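Local coordinates for protein alpha-L-rhamnosidase (Streptomyces avermitilis, PDB 3W5M) that releases terminal non-reducing alpha-L-rhamnose by hydrolysis from rhamnosides such as citrus flavonoids and gum arabic, and carries a calcium-dependent rhamnose-binding module, at residues D199-G202 with W203-P206. Sequence-based numbering, arbitrary orientation.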
loop_
_atom_site.group_PDB
_atom_site.type_symbol
_atom_site.label_atom_id
_atom_site.label_comp_id
_atom_site.label_asym_id
_atom_site.label_seq_id
_atom_site.Cartn_x
_atom_site.Cartn_y
_atom_site.Cartn_z
ATOM N N ASP A 199 -19.896 -1.915 23.387
ATOM C CA ASP A 199 -20.117 -0.492 23.100
ATOM C C ASP A 199 -18.902 0.383 23.373
ATOM O O ASP A 199 -18.339 0.372 24.469
ATOM C CB ASP A 199 -21.334 0.072 23.862
ATOM C CG ASP A 199 -21.518 1.592 23.650
ATOM O OD1 ASP A 199 -21.468 2.047 22.491
ATOM O OD2 ASP A 199 -21.706 2.336 24.641
ATOM N N ASN A 200 -18.504 1.141 22.361
ATOM C CA ASN A 200 -17.648 2.285 22.598
ATOM C C ASN A 200 -18.158 3.540 21.879
ATOM O O ASN A 200 -17.730 3.845 20.763
ATOM C CB ASN A 200 -16.188 1.984 22.255
ATOM C CG ASN A 200 -15.235 2.799 23.100
ATOM O OD1 ASN A 200 -14.722 3.827 22.656
ATOM N ND2 ASN A 200 -15.040 2.378 24.351
ATOM N N GLU A 201 -19.072 4.254 22.546
ATOM C CA GLU A 201 -19.764 5.421 21.986
ATOM C C GLU A 201 -20.439 5.084 20.645
ATOM O O GLU A 201 -20.401 5.860 19.680
ATOM C CB GLU A 201 -18.845 6.648 21.900
ATOM C CG GLU A 201 -18.478 7.196 23.275
ATOM C CD GLU A 201 -17.544 8.399 23.240
ATOM O OE1 GLU A 201 -17.300 8.975 22.158
ATOM O OE2 GLU A 201 -17.054 8.779 24.326
ATOM N N GLY A 202 -21.055 3.906 20.615
ATOM C CA GLY A 202 -21.829 3.437 19.480
ATOM C C GLY A 202 -22.927 4.356 18.998
ATOM O O GLY A 202 -23.349 4.253 17.844
ATOM N N TRP A 203 -23.386 5.272 19.854
ATOM C CA TRP A 203 -24.424 6.231 19.448
ATOM C C TRP A 203 -23.974 7.107 18.281
ATOM O O TRP A 203 -24.808 7.645 17.541
ATOM C CB TRP A 203 -24.869 7.095 20.621
ATOM C CG TRP A 203 -23.760 7.859 21.278
ATOM C CD1 TRP A 203 -23.057 7.502 22.388
ATOM C CD2 TRP A 203 -23.252 9.133 20.864
ATOM N NE1 TRP A 203 -22.120 8.481 22.689
ATOM C CE2 TRP A 203 -22.231 9.498 21.774
ATOM C CE3 TRP A 203 -23.571 10.008 19.817
ATOM C CZ2 TRP A 203 -21.523 10.701 21.662
ATOM C CZ3 TRP A 203 -22.865 11.199 19.706
ATOM C CH2 TRP A 203 -21.861 11.539 20.629
ATOM N N ARG A 204 -22.649 7.264 18.145
ATOM C CA ARG A 204 -22.048 7.988 17.019
ATOM C C ARG A 204 -22.234 7.319 15.681
ATOM O O ARG A 204 -22.085 7.977 14.637
ATOM C CB ARG A 204 -20.550 8.145 17.237
ATOM C CG ARG A 204 -20.181 8.994 18.437
ATOM C CD ARG A 204 -18.675 9.201 18.463
ATOM N NE ARG A 204 -18.252 9.802 19.718
ATOM C CZ ARG A 204 -18.298 11.101 19.987
ATOM N NH1 ARG A 204 -18.746 11.968 19.080
ATOM N NH2 ARG A 204 -17.888 11.527 21.173
ATOM N N ARG A 205 -22.530 6.020 15.696
ATOM C CA ARG A 205 -22.516 5.213 14.467
ATOM C C ARG A 205 -23.822 4.468 14.293
ATOM O O ARG A 205 -23.902 3.269 14.582
ATOM C CB ARG A 205 -21.310 4.249 14.414
ATOM C CG ARG A 205 -19.961 4.977 14.347
ATOM C CD ARG A 205 -18.756 4.073 14.548
ATOM N NE ARG A 205 -18.798 3.351 15.815
ATOM C CZ ARG A 205 -18.356 3.821 16.978
ATOM N NH1 ARG A 205 -17.824 5.038 17.063
ATOM N NH2 ARG A 205 -18.460 3.067 18.070
ATOM N N PRO A 206 -24.870 5.190 13.861
ATOM C CA PRO A 206 -26.167 4.555 13.586
ATOM C C PRO A 206 -26.056 3.397 12.602
ATOM O O PRO A 206 -25.278 3.466 11.658
ATOM C CB PRO A 206 -26.996 5.683 12.948
ATOM C CG PRO A 206 -26.346 6.934 13.378
ATOM C CD PRO A 206 -24.892 6.638 13.614
HETATM O O HOH W 1 -23.402 4.213 22.677
#
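The CBM67 loop between strands 189-193 and 207-210 that carries the rhamnose-binding Trp203 turns through a short 3-10 segment, Gly202 to Arg204, across which Glu201 pairs with Arg204 and Asn200 with Arg205. Two i to i+3 backbone bonds define the turn: Arg204 N to Glu201 O (3.1 Å) and Arg205 N to Gly202 O (2.9 Å). At its start, Asp199 OD1 accepts from Gly202 N at 2.7 Å, an Asx motif, and a water bridges OD1 to Trp203 N. Glu201 and Arg204 form a salt bridge alongside the turn: OE1 takes both NE (2.7 Å) and NH2 (2.8 Å), side-on and in the guanidinium plane, although carboxylate and guanidinium planes are 45° apart. The same guanidinium carries Trp203 CH2 3.5 Å above one face, near its rim. Trp203 CG sits between the backbone N and the carbonyl carbon (chi1 57°), which sets the indole alongside Glu201, whose CB and CG touch NE1. Trp203 lies beside Asp179 of the calcium site. Packed against NE1 and CH2, the Glu201-Arg204 pair probably limits the movement of this ring. Arg205, bent at chi3, returns to Asn200: its NH2 donates almost straight (169°) to Asn200 O, 2.9 Å away and in the guanidinium plane.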